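Long-range contacts in putative drug/sodium antiporter (PDB 4Z3N), which probably works as a MATE-family antiporter that carries the genotoxin colibactin across the membrane: residues Thr45-Tyr49 against Ser188-Ala192; Val194-Asp199 against Ala216-Ala220. All blocks are in the same frame, centred on the assembly; numbering follows the deposited sequence.

Contact 1: Thr45-Tyr49 against Ser188-Ala192; sequences TQVTY and SLLGA. With OLC ((2R)-2,3-dihydroxypropyl (9Z)-octadec-9-enoate), chain E.
Thr45 holds its hydroxyl OG1 between the backbone N and the carbonyl carbon (chi1 73°), which leaves CG2 beside the backbone N; both branches then meet the helix of Ser188-Ala192. In Tyr49, CG stands opposite the carbonyl carbon (chi1 -78°), and the ring reaches across so that OH arrives beside the Gly191 backbone.

Thr45 buries more surface against the partner segment than any other residue here. Its OG1 lies 3.6 Å from Ser188 CB, although its hydrogen bond goes to Gly42 O one turn back in its own helix. CG2 meets Leu189 CD2 at 3.9 Å, the two side chains crossing roughly at right angles, while Thr45 CB rests 4.0 Å from Ala192 CB. That same Ala192 methyl group is met by Thr48 OG1 at 3.6 Å.

Farther along, the phenol oxygen of Tyr49 lies against the backbone of Gly191, which has no side chain, with OH 3.1 Å from Gly191 O. Over one ring face the monoolein tail places C6 3.3 Å from Tyr49 CD2, nearer the rim than the ring centre.

The short segments run nearly parallel, 14° apart with axes 9.2 Å from each other, and join the first and fifth predicted transmembrane helices, both in the N-terminal six-helix lobe of the MATE fold.

Contact 2: Val194-Asp199 against Ala216-Ala220; sequences VNIMLD and ASFLA
Val194 packs on Ala220 where two consecutive transmembrane helices, 181-204 and 209-232, fold back on each other as an antiparallel helical hairpin, their segments inclined at 148° with axes 8.3 Å apart. The branch that touches is CG1, 3.7 Å from Ala220 CA.

One residue on, Asn195 carries its amide out along the interface: with CG opposite the backbone N (chi1 176°), ND2 reaches the start of the partner segment while CB lies 3.9 Å from Ala220 CB. ND2 is 3.3 Å from Ser217 N, but both are donors, and its angle to Ser217 OG is poor, so the amide meets Ser217 without a hydrogen bond.

A turn later Leu198 directs its CB toward the partner helix. This CB sits 3.6 Å from Ala216 CB, and CD1 extends to Leu219 CB at 3.7 Å, so that Leu198 lies across Leu219. Asp199 completes the series on the side facing helix 28-56, where it touches Trp56 and where its OD2 lies close to Asp53 OD1. Its other oxygen turns to the hairpin partner, with OD1 beside the CB methyl of Ala216.

Both contacts are buried and use helix 181-204; the segments run nearly parallel in contact 1 and roughly antiparallel in contact 2. Contact 1 lies nearer the chain centre, about 16 Å from it between centres against about 22 Å, yet includes one exposed touching residue, Leu189, where contact 2 has none. Threonines and a tyrosine characterise the first; the second combines aliphatic packing with an amide and a carboxylate. Lipid borders both, over the Tyr49 ring in contact 1 and against Phe218 in contact 2. The two meet at a three-helix junction: Tyr49 OH and Gly191 O both abut Ala220 CB, the former at 3.5 Å, and the Tyr49 ring touches Ser217.

Contact 1: Thr45-Tyr49 against Ser188-Ala192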
loop_
_atom_site.group_PDB
_atom_site.type_symbol
_atom_site.label_atom_id
_atom_site.label_comp_id
_atom_site.label_asym_id
_atom_site.label_seq_id
_atom_site.Cartn_x
_atom_site.Cartn_y
_atom_site.Cartn_z
ATOM N N THR A 45 3.944 12.861 3.912
ATOM C CA THR A 45 3.365 13.935 3.096
ATOM C C THR A 45 1.925 13.616 2.702
ATOM O O THR A 45 1.061 14.496 2.705
ATOM C CB THR A 45 4.136 14.216 1.764
ATOM O OG1 THR A 45 3.906 13.154 0.831
ATOM C CG2 THR A 45 5.619 14.427 1.972
ATOM N N GLN A 46 1.683 12.357 2.344
ATOM C CA GLN A 46 0.366 11.921 1.905
ATOM C C GLN A 46 -0.706 12.240 2.931
ATOM O O GLN A 46 -1.826 12.587 2.563
ATOM C CB GLN A 46 0.369 10.425 1.596
ATOM C CG GLN A 46 0.899 10.111 0.215
ATOM C CD GLN A 46 1.358 8.666 0.082
ATOM O OE1 GLN A 46 1.243 7.869 1.025
ATOM N NE2 GLN A 46 1.891 8.323 -1.090
ATOM N N VAL A 47 -0.361 12.142 4.210
ATOM C CA VAL A 47 -1.332 12.392 5.270
ATOM C C VAL A 47 -1.726 13.859 5.280
ATOM O O VAL A 47 -2.902 14.185 5.440
ATOM C CB VAL A 47 -0.793 11.980 6.675
ATOM C CG1 VAL A 47 -1.775 12.361 7.795
ATOM C CG2 VAL A 47 -0.495 10.482 6.716
ATOM N N THR A 48 -0.743 14.737 5.078
ATOM C CA THR A 48 -0.984 16.178 5.124
ATOM C C THR A 48 -2.126 16.630 4.210
ATOM O O THR A 48 -2.780 17.626 4.501
ATOM C CB THR A 48 0.271 16.975 4.743
ATOM O OG1 THR A 48 0.539 16.804 3.350
ATOM C CG2 THR A 48 1.472 16.507 5.540
ATOM N N TYR A 49 -2.370 15.906 3.118
ATOM C CA TYR A 49 -3.451 16.273 2.201
ATOM C C TYR A 49 -4.781 16.393 2.932
ATOM O O TYR A 49 -5.418 17.430 2.870
ATOM C CB TYR A 49 -3.574 15.265 1.056
ATOM C CG TYR A 49 -2.539 15.451 -0.018
ATOM C CD1 TYR A 49 -1.188 15.212 0.243
ATOM C CD2 TYR A 49 -2.901 15.850 -1.296
ATOM C CE1 TYR A 49 -0.226 15.371 -0.738
ATOM C CE2 TYR A 49 -1.951 16.011 -2.289
ATOM C CZ TYR A 49 -0.610 15.771 -2.003
ATOM O OH TYR A 49 0.350 15.937 -2.979
ATOM N N SER A 188 7.374 14.263 -3.477
ATOM C CA SER A 188 6.321 14.188 -2.475
ATOM C C SER A 188 6.127 15.524 -1.741
ATOM O O SER A 188 5.004 16.001 -1.568
ATOM C CB SER A 188 6.629 13.071 -1.470
ATOM O OG SER A 188 6.164 11.820 -1.948
ATOM N N LEU A 189 7.234 16.119 -1.311
ATOM C CA LEU A 189 7.200 17.368 -0.568
ATOM C C LEU A 189 6.604 18.491 -1.416
ATOM O O LEU A 189 5.770 19.267 -0.931
ATOM C CB LEU A 189 8.606 17.738 -0.096
ATOM C CG LEU A 189 9.114 16.941 1.102
ATOM C CD1 LEU A 189 10.596 17.195 1.376
ATOM C CD2 LEU A 189 8.262 17.256 2.326
ATOM N N LEU A 190 7.037 18.574 -2.676
ATOM C CA LEU A 190 6.533 19.585 -3.594
ATOM C C LEU A 190 5.039 19.427 -3.779
ATOM O O LEU A 190 4.313 20.408 -3.872
ATOM C CB LEU A 190 7.243 19.507 -4.938
ATOM C CG LEU A 190 6.694 20.380 -6.060
ATOM C CD1 LEU A 190 6.667 21.840 -5.651
ATOM C CD2 LEU A 190 7.547 20.193 -7.291
ATOM N N GLY A 191 4.576 18.187 -3.810
ATOM C CA GLY A 191 3.157 17.917 -3.941
ATOM C C GLY A 191 2.356 18.420 -2.755
ATOM O O GLY A 191 1.254 18.937 -2.915
ATOM N N ALA A 192 2.921 18.268 -1.561
ATOM C CA ALA A 192 2.239 18.632 -0.326
ATOM C C ALA A 192 2.187 20.143 -0.126
ATOM O O ALA A 192 1.214 20.656 0.420
ATOM C CB ALA A 192 2.912 17.965 0.864
HETATM C C9 OLC E . -6.295 11.590 -3.646
HETATM C C8 OLC E . -5.296 12.650 -3.209
HETATM C C7 OLC E . -4.182 12.029 -2.383
HETATM C C6 OLC E . -2.884 12.776 -2.600
HETATM C C5 OLC E . -1.766 11.780 -2.858
HETATM C C4 OLC E . -0.919 12.185 -4.049
#

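Contact 2: Val194-Asp199 against Ala216-Ala220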
loop_
_atom_site.group_PDB
_atom_site.type_symbol
_atom_site.label_atom_id
_atom_site.label_comp_id
_atom_site.label_asym_id
_atom_site.label_seq_id
_atom_site.Cartn_x
_atom_site.Cartn_y
_atom_site.Cartn_z
ATOM N N VAL A 194 2.277 22.468 -2.676
ATOM C CA VAL A 194 1.291 22.845 -3.678
ATOM C C VAL A 194 -0.167 22.710 -3.182
ATOM O O VAL A 194 -0.979 23.618 -3.342
ATOM C CB VAL A 194 1.502 22.005 -4.951
ATOM C CG1 VAL A 194 0.363 22.196 -5.940
ATOM C CG2 VAL A 194 2.820 22.375 -5.572
ATOM N N ASN A 195 -0.498 21.589 -2.564
ATOM C CA ASN A 195 -1.840 21.420 -2.059
ATOM C C ASN A 195 -2.123 22.398 -0.916
ATOM O O ASN A 195 -3.261 22.830 -0.711
ATOM C CB ASN A 195 -2.053 19.975 -1.609
ATOM C CG ASN A 195 -3.402 19.761 -0.971
ATOM O OD1 ASN A 195 -3.500 19.537 0.233
ATOM N ND2 ASN A 195 -4.453 19.843 -1.771
ATOM N N ILE A 196 -1.074 22.749 -0.180
ATOM C CA ILE A 196 -1.210 23.641 0.971
ATOM C C ILE A 196 -1.569 25.049 0.530
ATOM O O ILE A 196 -2.419 25.707 1.135
ATOM C CB ILE A 196 0.082 23.701 1.809
ATOM C CG1 ILE A 196 0.185 22.463 2.697
ATOM C CG2 ILE A 196 0.092 24.961 2.668
ATOM C CD1 ILE A 196 1.613 22.127 3.116
ATOM N N MET A 197 -0.913 25.493 -0.537
ATOM C CA MET A 197 -1.124 26.819 -1.084
ATOM C C MET A 197 -2.382 26.925 -1.950
ATOM O O MET A 197 -3.053 27.954 -1.944
ATOM C CB MET A 197 0.105 27.230 -1.885
ATOM C CG MET A 197 1.322 27.457 -1.013
ATOM S SD MET A 197 2.885 27.612 -1.922
ATOM C CE MET A 197 4.058 27.398 -0.575
ATOM N N LEU A 198 -2.705 25.863 -2.683
ATOM C CA LEU A 198 -3.792 25.916 -3.656
ATOM C C LEU A 198 -5.164 25.808 -3.014
ATOM O O LEU A 198 -6.094 26.493 -3.436
ATOM C CB LEU A 198 -3.636 24.815 -4.703
ATOM C CG LEU A 198 -2.543 24.992 -5.756
ATOM C CD1 LEU A 198 -2.579 23.823 -6.739
ATOM C CD2 LEU A 198 -2.690 26.326 -6.475
ATOM N N ASP A 199 -5.293 24.936 -2.018
ATOM C CA ASP A 199 -6.551 24.773 -1.288
ATOM C C ASP A 199 -7.162 26.111 -0.917
ATOM O O ASP A 199 -8.357 26.324 -1.123
ATOM C CB ASP A 199 -6.349 23.955 -0.013
ATOM C CG ASP A 199 -6.641 22.488 -0.208
ATOM O OD1 ASP A 199 -7.065 22.113 -1.325
ATOM O OD2 ASP A 199 -6.450 21.709 0.755
ATOM N N ALA A 216 -7.226 21.010 -6.076
ATOM C CA ALA A 216 -5.914 21.377 -5.537
ATOM C C ALA A 216 -5.074 20.114 -5.302
ATOM O O ALA A 216 -3.889 20.069 -5.639
ATOM C CB ALA A 216 -6.061 22.178 -4.251
ATOM N N SER A 217 -5.706 19.096 -4.717
ATOM C CA SER A 217 -5.080 17.800 -4.510
ATOM C C SER A 217 -4.589 17.236 -5.844
ATOM O O SER A 217 -3.489 16.707 -5.942
ATOM C CB SER A 217 -6.057 16.822 -3.844
ATOM O OG SER A 217 -6.136 17.012 -2.432
ATOM N N PHE A 218 -5.403 17.374 -6.878
ATOM C CA PHE A 218 -5.045 16.861 -8.177
ATOM C C PHE A 218 -3.897 17.653 -8.865
ATOM O O PHE A 218 -3.067 17.065 -9.573
ATOM C CB PHE A 218 -6.295 16.821 -9.060
ATOM C CG PHE A 218 -6.054 16.231 -10.417
ATOM C CD1 PHE A 218 -5.493 14.972 -10.549
ATOM C CD2 PHE A 218 -6.382 16.934 -11.557
ATOM C CE1 PHE A 218 -5.264 14.430 -11.793
ATOM C CE2 PHE A 218 -6.155 16.391 -12.805
ATOM C CZ PHE A 218 -5.598 15.136 -12.924
ATOM N N LEU A 219 -3.839 18.969 -8.673
ATOM C CA LEU A 219 -2.772 19.757 -9.298
ATOM C C LEU A 219 -1.487 19.510 -8.526
ATOM O O LEU A 219 -0.380 19.641 -9.061
ATOM C CB LEU A 219 -3.116 21.256 -9.335
ATOM C CG LEU A 219 -4.314 21.682 -10.207
ATOM C CD1 LEU A 219 -4.689 23.133 -9.962
ATOM C CD2 LEU A 219 -4.046 21.456 -11.688
ATOM N N ALA A 220 -1.655 19.149 -7.256
ATOM C CA ALA A 220 -0.564 18.637 -6.438
ATOM C C ALA A 220 0.035 17.378 -7.069
ATOM O O ALA A 220 1.245 17.255 -7.184
ATOM C CB ALA A 220 -1.054 18.344 -5.017
#